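Local coordinates for glutathione S-transferase family protein (Populus trichocarpa, PDB 5F06) that binds glutathione and probably catalyses its conjugation to electrophilic compounds, with release of a halide, as a Phi-class glutathione transferase, at residues H21-D26 / Y82-H87; T13-T18 / H169-Y174; H105-A110 / E138-V143. All coordinates share one frame; numbering follows the deposited sequence. Where two conformers were deposited one is given.

Overall arrangement
Interaction 2 lies near the middle of the chain, where the thioredoxin-like domain meets the helical domain, and both other contacts sit farther out. Interaction 1 shares helix 11-22 with it: interaction 2 uses the body of that helix, interaction 1 its C-terminal end, with centres about 15 Å apart. Interaction 3 pairs helices 90-120 and 130-153 on the opposite side of the chain's centre from interaction 1. It touches interaction 2 through Tyr-107 and Thr-173. The chemistry differs with place: direct hydrogen bonds at the buried helix end of interaction 1, proline packing and a bridging water in interaction 2, and mainly apolar packing, with no hydrogen bond between the segments, in the partly buried interaction 3.

Interaction 1: residues H21-D26 / Y82-H87; sequences HEKNLD and YDLIRH
Glu-22 and Lys-23 meet Tyr-82 and Leu-84 at the C-terminal end of helix 11-22, where a Schellman motif with Asn-24 at positive phi finishes the helix against the loop leading to helix 90-120. The carbonyl O of Glu-22 accepts a hydrogen bond from Tyr-82 N at 2.9 Å, with an N-H...O angle of 167°. The side chain of Glu-22 lies beside that of Tyr-82 and points the same way: OE1 comes 3.7 Å from Tyr-82 CB, with carboxylate and ring planes 65° apart. Arg-201 forms a salt bridge with Glu-22 OE2 and a cation-pi contact with the Tyr-82 ring, while Tyr-82 OH bonds to Tyr-162 O. Glu-22 CB also touches Leu-84 CD1 at 4.1 Å. The chain of Lys-23 is bent, its CE turned back at chi3 (-67°); CD rests 3.8 Å from Leu-84 CD1, and NZ donates to Tyr-82 O at 3.0 Å. The carbonyls of Phe-77 and Thr-80 and a water also accept from NZ, so three N-H groups are shared among four acceptors. An alanine in place of Lys-23 would probably leave the three carbonyls and the water without their common donor and open a gap beside Leu-84 CD1. The water links the two segments, accepting from Lys-23 NZ at 2.8 Å and, weakly, from Leu-84 N at 3.3 Å.

Interaction 2: residues T13-T18 / H169-Y174; sequences TSRVLT and HLPYTY
Arg-15 and Pro-171 meet at the interface of the two glutathione transferase domains, where helix 11-22 of the thioredoxin-like domain packs on helix 170-176 of the helical domain beside the glutathione site. The short helical segments run at 126° to each other, with their axes 9.2 Å apart at closest approach. At the centre the Pro-171 ring presses its CG against the backbone of helix 11-22, 3.7 Å from Arg-15 N and 3.8 Å from Arg-15 CB. Arg-15 CG stands anti to the backbone N (chi1 -169°), and the chain bends at chi3, where NE turns off the extended line; one face of the guanidinium lies over Pro-171 CG. At the edge of the guanidinium, near its plane, NH2 lies 3.7 Å from Tyr-172 CD2; the two side chains cross obliquely, their planes 43° apart. The same NH2 donates to a water at 2.9 Å. That water, also in the guanidinium plane, accepts from Tyr-172 N at 3.2 Å as well. One turn further along helix 11-22, Leu-170 CD1 approaches Thr-18, a less certain detail because Thr-18 was modelled in two conformers; Leu-170 also packs on Phe-204 of helix 202-210. The other guanidinium nitrogens bond outside the two segments: NE to His-168 O and NH1 to Ser-66 OG. Arg-15 touches the bound glutathione, which Ser-66 also binds. With NE and NH1 bonded to protein oxygens and NH2 to a water, the guanidinium is probably held against rotation, and its bonds reach from the glutathione-binding Ser-66 to His-168 O, just before the facing segment, so one buried side chain ties the substrate pocket to the domain interface.

Interaction 3: residues H105-A110 / E138-V143; sequences HRYNPA and EKLGKV
Ala-110 and Leu-140 bring their CA atoms to 5.2 Å where helices 90-120 and 130-153, packed in the helical domain, run nearly antiparallel at 152°, with the axes of the short segments 9.0 Å apart. Helix 90-120 is irregular here, with a wider pi-type turn at 105-107 and a kink at Pro-109 and Ala-110. The small Ala-110 permits the close approach: its CB lies 3.9 Å from Leu-140 N. Leu-140 turns CD1 at chi2 (56°), and this methyl lies over one face of the Tyr-107 ring in a CH-pi contact, 4.0 Å from the ring centroid and 22° off the normal, shifted toward the rim where CE2 is the nearest atom. Val-143 crosses Tyr-107 at about a right angle and sets CG1 4.1 Å from Tyr-107 CD2. Its other branch, CG2, touches Arg-106 O at 3.7 Å. Around the same ring, His-169 meets it edge-to-face, the Tyr-147 ring lies nearly parallel to it, and the hydroxyl is hydrogen-bonded to Thr-173 OG1. Arg-106 NE forms a salt bridge with Glu-65 and NH2 a hydrogen bond with Gln-52, both of the second subunit, and the residue also touches a bound glutathione. No hydrogen bond joins the two segments, so they meet mainly through apolar packing, while the polar ends of Tyr-107 and Arg-106 bond instead to helix 170-176 and to the second subunit.

Interaction 1: residues H21-D26 / Y82-H87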
loop_
_atom_site.group_PDB
_atom_site.type_symbol
_atom_site.label_atom_id
_atom_site.label_comp_id
_atom_site.label_asym_id
_atom_site.label_seq_id
_atom_site.Cartn_x
_atom_site.Cartn_y
_atom_site.Cartn_z
ATOM N N HIS A 21 -11.273 2.202 -17.882
ATOM C CA HIS A 21 -11.184 2.080 -19.338
ATOM C C HIS A 21 -10.559 0.761 -19.772
ATOM O O HIS A 21 -10.995 0.165 -20.763
ATOM C CB HIS A 21 -10.387 3.245 -19.932
ATOM C CG HIS A 21 -11.079 4.565 -19.816
ATOM N ND1 HIS A 21 -12.396 4.746 -20.182
ATOM C CD2 HIS A 21 -10.638 5.770 -19.384
ATOM C CE1 HIS A 21 -12.737 6.006 -19.977
ATOM N NE2 HIS A 21 -11.688 6.649 -19.493
ATOM N N GLU A 22 -9.532 0.312 -19.054
ATOM C CA GLU A 22 -8.932 -0.990 -19.327
ATOM C C GLU A 22 -9.999 -2.077 -19.275
ATOM O O GLU A 22 -9.962 -3.034 -20.050
ATOM C CB GLU A 22 -7.816 -1.303 -18.327
ATOM C CG GLU A 22 -6.557 -0.464 -18.496
ATOM C CD GLU A 22 -5.724 -0.861 -19.707
ATOM O OE1 GLU A 22 -6.077 -1.840 -20.395
ATOM O OE2 GLU A 22 -4.707 -0.186 -19.967
ATOM N N LYS A 23 -10.957 -1.918 -18.365
ATOM C CA LYS A 23 -11.994 -2.925 -18.158
ATOM C C LYS A 23 -13.213 -2.689 -19.056
ATOM O O LYS A 23 -14.185 -3.444 -18.999
ATOM C CB LYS A 23 -12.418 -2.943 -16.686
ATOM C CG LYS A 23 -11.282 -3.280 -15.708
ATOM C CD LYS A 23 -10.686 -4.658 -15.944
ATOM C CE LYS A 23 -11.672 -5.777 -15.631
ATOM N NZ LYS A 23 -11.121 -7.118 -15.961
ATOM N N ASN A 24 -13.147 -1.653 -19.891
ATOM C CA ASN A 24 -14.247 -1.300 -20.795
ATOM C C ASN A 24 -15.562 -1.062 -20.055
ATOM O O ASN A 24 -16.619 -1.484 -20.519
ATOM C CB ASN A 24 -14.463 -2.396 -21.843
ATOM C CG ASN A 24 -13.259 -2.602 -22.739
ATOM O OD1 ASN A 24 -12.448 -1.695 -22.931
ATOM N ND2 ASN A 24 -13.147 -3.797 -23.311
ATOM N N LEU A 25 -15.499 -0.381 -18.917
ATOM C CA LEU A 25 -16.681 -0.190 -18.077
ATOM C C LEU A 25 -17.371 1.152 -18.293
ATOM O O LEU A 25 -16.719 2.175 -18.532
ATOM C CB LEU A 25 -16.301 -0.325 -16.602
ATOM C CG LEU A 25 -15.872 -1.721 -16.146
ATOM C CD1 LEU A 25 -15.335 -1.667 -14.731
ATOM C CD2 LEU A 25 -17.032 -2.704 -16.241
ATOM N N ASP A 26 -18.698 1.134 -18.205
ATOM C CA ASP A 26 -19.483 2.358 -18.101
ATOM C C ASP A 26 -19.289 2.912 -16.705
ATOM O O ASP A 26 -19.100 2.150 -15.757
ATOM C CB ASP A 26 -20.981 2.107 -18.347
ATOM C CG ASP A 26 -21.294 1.649 -19.760
ATOM O OD1 ASP A 26 -20.434 1.772 -20.656
ATOM O OD2 ASP A 26 -22.427 1.174 -19.976
ATOM N N TYR A 82 -9.569 -5.947 -20.116
ATOM C CA TYR A 82 -8.222 -6.464 -19.935
ATOM C C TYR A 82 -8.051 -7.224 -18.618
ATOM O O TYR A 82 -8.631 -6.873 -17.595
ATOM C CB TYR A 82 -7.186 -5.341 -20.002
ATOM C CG TYR A 82 -5.791 -5.903 -19.976
ATOM C CD1 TYR A 82 -5.188 -6.360 -21.138
ATOM C CD2 TYR A 82 -5.096 -6.024 -18.781
ATOM C CE1 TYR A 82 -3.919 -6.900 -21.115
ATOM C CE2 TYR A 82 -3.831 -6.565 -18.749
ATOM C CZ TYR A 82 -3.247 -7.003 -19.917
ATOM O OH TYR A 82 -1.982 -7.543 -19.886
ATOM N N ASP A 83 -7.219 -8.261 -18.671
ATOM C CA ASP A 83 -6.936 -9.126 -17.530
ATOM C C ASP A 83 -5.884 -8.505 -16.604
ATOM O O ASP A 83 -4.703 -8.857 -16.669
ATOM C CB ASP A 83 -6.468 -10.491 -18.044
ATOM C CG ASP A 83 -6.241 -11.497 -16.936
ATOM O OD1 ASP A 83 -6.653 -11.240 -15.785
ATOM O OD2 ASP A 83 -5.657 -12.559 -17.233
ATOM N N LEU A 84 -6.322 -7.591 -15.738
ATOM C CA LEU A 84 -5.401 -6.773 -14.946
ATOM C C LEU A 84 -4.766 -7.501 -13.756
ATOM O O LEU A 84 -3.634 -7.186 -13.386
ATOM C CB LEU A 84 -6.116 -5.520 -14.425
ATOM C CG LEU A 84 -6.376 -4.388 -15.420
ATOM C CD1 LEU A 84 -7.268 -3.325 -14.800
ATOM C CD2 LEU A 84 -5.060 -3.768 -15.885
ATOM N N ILE A 85 -5.487 -8.446 -13.148
ATOM C CA ILE A 85 -4.969 -9.138 -11.964
ATOM C C ILE A 85 -4.785 -10.643 -12.181
ATOM O O ILE A 85 -4.490 -11.380 -11.241
ATOM C CB ILE A 85 -5.874 -8.898 -10.733
ATOM C CG1 ILE A 85 -7.301 -9.400 -10.981
ATOM C CG2 ILE A 85 -5.873 -7.409 -10.376
ATOM C CD1 ILE A 85 -8.162 -9.427 -9.726
ATOM N N ARG A 86 -4.942 -11.081 -13.430
ATOM C CA ARG A 86 -4.539 -12.423 -13.862
ATOM C C ARG A 86 -5.380 -13.524 -13.205
ATOM O O ARG A 86 -4.867 -14.378 -12.482
ATOM C CB ARG A 86 -3.048 -12.635 -13.576
ATOM C CG ARG A 86 -2.168 -11.427 -13.916
ATOM C CD ARG A 86 -2.423 -10.888 -15.323
ATOM N NE ARG A 86 -1.987 -11.807 -16.364
ATOM C CZ ARG A 86 -2.155 -11.594 -17.666
ATOM N NH1 ARG A 86 -2.757 -10.489 -18.092
ATOM N NH2 ARG A 86 -1.720 -12.482 -18.544
ATOM N N HIS A 87 -6.676 -13.513 -13.501
ATOM C CA HIS A 87 -7.644 -14.375 -12.820
ATOM C C HIS A 87 -7.606 -15.854 -13.224
ATOM O O HIS A 87 -8.371 -16.654 -12.682
ATOM C CB HIS A 87 -9.061 -13.838 -13.055
ATOM C CG HIS A 87 -9.533 -13.972 -14.468
ATOM N ND1 HIS A 87 -9.218 -13.056 -15.448
ATOM C CD2 HIS A 87 -10.300 -14.913 -15.067
ATOM C CE1 HIS A 87 -9.767 -13.428 -16.591
ATOM N NE2 HIS A 87 -10.429 -14.553 -16.387
HETATM O O HOH W 1 -9.162 -7.539 -14.056
#

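Interaction 2: residues T13-T18 / H169-Y174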
loop_
_atom_site.group_PDB
_atom_site.type_symbol
_atom_site.label_atom_id
_atom_site.label_comp_id
_atom_site.label_asym_id
_atom_site.label_seq_id
_atom_site.Cartn_x
_atom_site.Cartn_y
_atom_site.Cartn_z
ATOM N N THR A 13 -7.541 10.286 -9.008
ATOM C CA THR A 13 -8.719 9.965 -9.811
ATOM C C THR A 13 -8.304 9.273 -11.101
ATOM O O THR A 13 -8.934 8.297 -11.521
ATOM C CB THR A 13 -9.545 11.215 -10.164
ATOM O OG1 THR A 13 -9.858 11.936 -8.969
ATOM C CG2 THR A 13 -10.845 10.824 -10.868
ATOM N N SER A 14 -7.242 9.775 -11.727
ATOM C CA SER A 14 -6.774 9.228 -12.998
ATOM C C SER A 14 -6.374 7.764 -12.872
ATOM O O SER A 14 -6.506 6.999 -13.825
ATOM C CB SER A 14 -5.595 10.040 -13.534
ATOM O OG SER A 14 -6.012 11.323 -13.967
ATOM N N ARG A 15 -5.878 7.377 -11.702
ATOM C CA ARG A 15 -5.496 5.989 -11.471
ATOM C C ARG A 15 -6.714 5.078 -11.631
ATOM O O ARG A 15 -6.618 3.997 -12.213
ATOM C CB ARG A 15 -4.873 5.819 -10.082
ATOM C CG ARG A 15 -4.217 4.466 -9.876
ATOM C CD ARG A 15 -3.410 4.381 -8.584
ATOM N NE ARG A 15 -2.264 5.292 -8.581
ATOM C CZ ARG A 15 -2.168 6.404 -7.853
ATOM N NH1 ARG A 15 -3.141 6.776 -7.028
ATOM N NH2 ARG A 15 -1.076 7.149 -7.945
ATOM N N VAL A 16 -7.863 5.524 -11.130
ATOM C CA VAL A 16 -9.094 4.754 -11.277
ATOM C C VAL A 16 -9.613 4.834 -12.712
ATOM O O VAL A 16 -10.007 3.819 -13.299
ATOM C CB VAL A 16 -10.190 5.247 -10.305
ATOM C CG1 VAL A 16 -11.464 4.422 -10.463
ATOM C CG2 VAL A 16 -9.700 5.186 -8.872
ATOM N N LEU A 17 -9.606 6.037 -13.280
ATOM C CA LEU A 17 -10.144 6.234 -14.618
ATOM C C LEU A 17 -9.501 5.295 -15.633
ATOM O O LEU A 17 -10.195 4.691 -16.447
ATOM C CB LEU A 17 -9.962 7.685 -15.060
ATOM C CG LEU A 17 -10.891 8.695 -14.383
ATOM C CD1 LEU A 17 -10.502 10.101 -14.764
ATOM C CD2 LEU A 17 -12.345 8.431 -14.757
ATOM N N THR A 18 -8.179 5.153 -15.585
ATOM C CA THR A 18 -7.503 4.299 -16.550
ATOM C C THR A 18 -7.889 2.837 -16.318
ATOM O O THR A 18 -8.047 2.074 -17.274
ATOM C CB THR A 18 -5.964 4.470 -16.498
ATOM O OG1 THR A 18 -5.355 3.661 -17.513
ATOM C CG2 THR A 18 -5.409 4.087 -15.140
ATOM N N HIS A 169 1.296 2.965 -11.581
ATOM C CA HIS A 169 2.418 3.900 -11.748
ATOM C C HIS A 169 2.119 5.064 -12.691
ATOM O O HIS A 169 2.868 6.039 -12.740
ATOM C CB HIS A 169 3.648 3.173 -12.295
ATOM C CG HIS A 169 4.268 2.207 -11.339
ATOM N ND1 HIS A 169 3.741 0.958 -11.094
ATOM C CD2 HIS A 169 5.383 2.300 -10.578
ATOM C CE1 HIS A 169 4.500 0.325 -10.220
ATOM N NE2 HIS A 169 5.506 1.116 -9.892
ATOM N N LEU A 170 1.048 4.953 -13.462
ATOM C CA LEU A 170 0.836 5.871 -14.575
ATOM C C LEU A 170 0.661 7.337 -14.155
ATOM O O LEU A 170 1.322 8.210 -14.717
ATOM C CB LEU A 170 -0.373 5.424 -15.408
ATOM C CG LEU A 170 -0.119 4.237 -16.351
ATOM C CD1 LEU A 170 -1.436 3.710 -16.898
ATOM C CD2 LEU A 170 0.812 4.614 -17.505
ATOM N N PRO A 171 -0.209 7.620 -13.168
ATOM C CA PRO A 171 -0.540 9.038 -12.968
ATOM C C PRO A 171 0.602 9.894 -12.412
ATOM O O PRO A 171 0.864 10.944 -12.993
ATOM C CB PRO A 171 -1.714 8.991 -11.978
ATOM C CG PRO A 171 -2.255 7.620 -12.080
ATOM C CD PRO A 171 -1.074 6.743 -12.361
ATOM N N TYR A 172 1.266 9.478 -11.336
ATOM C CA TYR A 172 2.350 10.296 -10.786
ATOM C C TYR A 172 3.514 10.371 -11.767
ATOM O O TYR A 172 4.180 11.400 -11.884
ATOM C CB TYR A 172 2.839 9.752 -9.443
ATOM C CG TYR A 172 2.150 10.359 -8.242
ATOM C CD1 TYR A 172 2.071 11.734 -8.082
ATOM C CD2 TYR A 172 1.588 9.556 -7.260
ATOM C CE1 TYR A 172 1.440 12.294 -6.992
ATOM C CE2 TYR A 172 0.956 10.110 -6.162
ATOM C CZ TYR A 172 0.885 11.481 -6.038
ATOM O OH TYR A 172 0.259 12.034 -4.946
ATOM N N THR A 173 3.757 9.283 -12.484
ATOM C CA THR A 173 4.858 9.270 -13.427
ATOM C C THR A 173 4.538 10.224 -14.573
ATOM O O THR A 173 5.420 10.934 -15.053
ATOM C CB THR A 173 5.142 7.858 -13.955
ATOM O OG1 THR A 173 5.316 6.964 -12.848
ATOM C CG2 THR A 173 6.410 7.845 -14.802
ATOM N N TYR A 174 3.274 10.273 -14.986
ATOM C CA TYR A 174 2.878 11.160 -16.075
ATOM C C TYR A 174 3.253 12.603 -15.748
ATOM O O TYR A 174 3.767 13.334 -16.599
ATOM C CB TYR A 174 1.375 11.057 -16.358
ATOM C CG TYR A 174 0.959 11.883 -17.551
ATOM C CD1 TYR A 174 1.350 11.518 -18.832
ATOM C CD2 TYR A 174 0.198 13.032 -17.400
ATOM C CE1 TYR A 174 0.990 12.263 -19.925
ATOM C CE2 TYR A 174 -0.169 13.788 -18.497
ATOM C CZ TYR A 174 0.229 13.397 -19.756
ATOM O OH TYR A 174 -0.125 14.140 -20.858
HETATM O O HOH W 2 1.170 6.778 -9.696
#

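Interaction 3: residues H105-A110 / E138-V143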
loop_
_atom_site.group_PDB
_atom_site.type_symbol
_atom_site.label_atom_id
_atom_site.label_comp_id
_atom_site.label_asym_id
_atom_site.label_seq_id
_atom_site.Cartn_x
_atom_site.Cartn_y
_atom_site.Cartn_z
ATOM N N HIS A 105 4.591 0.927 -1.414
ATOM C CA HIS A 105 5.500 1.121 -0.278
ATOM C C HIS A 105 6.906 1.555 -0.663
ATOM O O HIS A 105 7.694 1.923 0.211
ATOM C CB HIS A 105 5.580 -0.164 0.547
ATOM C CG HIS A 105 4.286 -0.526 1.204
ATOM N ND1 HIS A 105 3.915 -0.034 2.436
ATOM C CD2 HIS A 105 3.267 -1.311 0.788
ATOM C CE1 HIS A 105 2.727 -0.513 2.757
ATOM N NE2 HIS A 105 2.311 -1.288 1.772
ATOM N N ARG A 106 7.216 1.519 -1.957
ATOM C CA ARG A 106 8.546 1.896 -2.431
ATOM C C ARG A 106 8.509 2.975 -3.522
ATOM O O ARG A 106 9.193 3.987 -3.404
ATOM C CB ARG A 106 9.288 0.655 -2.930
ATOM C CG ARG A 106 9.416 -0.420 -1.853
ATOM C CD ARG A 106 10.324 -1.554 -2.258
ATOM N NE ARG A 106 10.516 -2.503 -1.159
ATOM C CZ ARG A 106 11.413 -2.359 -0.187
ATOM N NH1 ARG A 106 12.216 -1.301 -0.158
ATOM N NH2 ARG A 106 11.509 -3.277 0.763
ATOM N N TYR A 107 7.707 2.783 -4.567
ATOM C CA TYR A 107 7.651 3.759 -5.651
ATOM C C TYR A 107 6.894 5.030 -5.238
ATOM O O TYR A 107 7.420 6.139 -5.366
ATOM C CB TYR A 107 7.002 3.143 -6.892
ATOM C CG TYR A 107 7.193 3.932 -8.173
ATOM C CD1 TYR A 107 6.287 4.918 -8.550
ATOM C CD2 TYR A 107 8.265 3.676 -9.016
ATOM C CE1 TYR A 107 6.452 5.634 -9.726
ATOM C CE2 TYR A 107 8.438 4.383 -10.194
ATOM C CZ TYR A 107 7.529 5.357 -10.545
ATOM O OH TYR A 107 7.707 6.062 -11.713
ATOM N N ASN A 108 5.678 4.876 -4.728
ATOM C CA ASN A 108 4.829 6.037 -4.470
ATOM C C ASN A 108 5.381 6.992 -3.401
ATOM O O ASN A 108 5.297 8.208 -3.567
ATOM C CB ASN A 108 3.420 5.598 -4.074
ATOM C CG ASN A 108 2.440 6.758 -4.064
ATOM O OD1 ASN A 108 2.222 7.411 -5.090
ATOM N ND2 ASN A 108 1.855 7.031 -2.905
ATOM N N PRO A 109 5.942 6.453 -2.304
ATOM C CA PRO A 109 6.462 7.361 -1.272
ATOM C C PRO A 109 7.639 8.209 -1.757
ATOM O O PRO A 109 7.932 9.235 -1.148
ATOM C CB PRO A 109 6.899 6.411 -0.151
ATOM C CG PRO A 109 6.151 5.154 -0.386
ATOM C CD PRO A 109 6.005 5.048 -1.872
ATOM N N ALA A 110 8.293 7.779 -2.834
ATOM C CA ALA A 110 9.424 8.509 -3.396
ATOM C C ALA A 110 8.988 9.486 -4.494
ATOM O O ALA A 110 9.532 10.582 -4.596
ATOM C CB ALA A 110 10.465 7.528 -3.939
ATOM N N GLU A 138 16.703 11.164 -5.654
ATOM C CA GLU A 138 17.727 10.185 -5.313
ATOM C C GLU A 138 17.077 8.869 -4.887
ATOM O O GLU A 138 17.490 7.792 -5.321
ATOM C CB GLU A 138 18.629 10.723 -4.204
ATOM C CG GLU A 138 19.788 9.817 -3.843
ATOM C CD GLU A 138 20.752 10.482 -2.881
ATOM O OE1 GLU A 138 20.420 10.590 -1.682
ATOM O OE2 GLU A 138 21.837 10.911 -3.328
ATOM N N LYS A 139 16.055 8.969 -4.042
ATOM C CA LYS A 139 15.332 7.792 -3.571
ATOM C C LYS A 139 14.629 7.076 -4.719
ATOM O O LYS A 139 14.676 5.849 -4.811
ATOM C CB LYS A 139 14.312 8.183 -2.500
ATOM C CG LYS A 139 14.939 8.564 -1.169
ATOM C CD LYS A 139 13.891 9.025 -0.166
ATOM C CE LYS A 139 14.515 9.308 1.192
ATOM N NZ LYS A 139 13.543 9.911 2.143
ATOM N N LEU A 140 13.979 7.835 -5.593
ATOM C CA LEU A 140 13.271 7.238 -6.718
ATOM C C LEU A 140 14.249 6.566 -7.672
ATOM O O LEU A 140 13.950 5.514 -8.238
ATOM C CB LEU A 140 12.451 8.285 -7.468
ATOM C CG LEU A 140 11.607 7.750 -8.632
ATOM C CD1 LEU A 140 10.669 6.658 -8.165
ATOM C CD2 LEU A 140 10.828 8.880 -9.286
ATOM N N GLY A 141 15.416 7.177 -7.845
ATOM C CA GLY A 141 16.448 6.620 -8.700
ATOM C C GLY A 141 16.858 5.230 -8.249
ATOM O O GLY A 141 17.086 4.343 -9.072
ATOM N N LYS A 142 16.938 5.034 -6.937
ATOM C CA LYS A 142 17.346 3.747 -6.384
ATOM C C LYS A 142 16.249 2.697 -6.561
ATOM O O LYS A 142 16.538 1.527 -6.822
ATOM C CB LYS A 142 17.723 3.902 -4.913
ATOM C CG LYS A 142 19.172 4.318 -4.722
ATOM C CD LYS A 142 19.438 4.887 -3.340
ATOM C CE LYS A 142 20.921 5.157 -3.149
ATOM N NZ LYS A 142 21.172 6.170 -2.088
ATOM N N VAL A 143 14.994 3.112 -6.432
ATOM C CA VAL A 143 13.886 2.227 -6.767
ATOM C C VAL A 143 13.963 1.882 -8.251
ATOM O O VAL A 143 13.807 0.720 -8.637
ATOM C CB VAL A 143 12.517 2.862 -6.447
ATOM C CG1 VAL A 143 11.384 1.960 -6.914
ATOM C CG2 VAL A 143 12.397 3.131 -4.959
#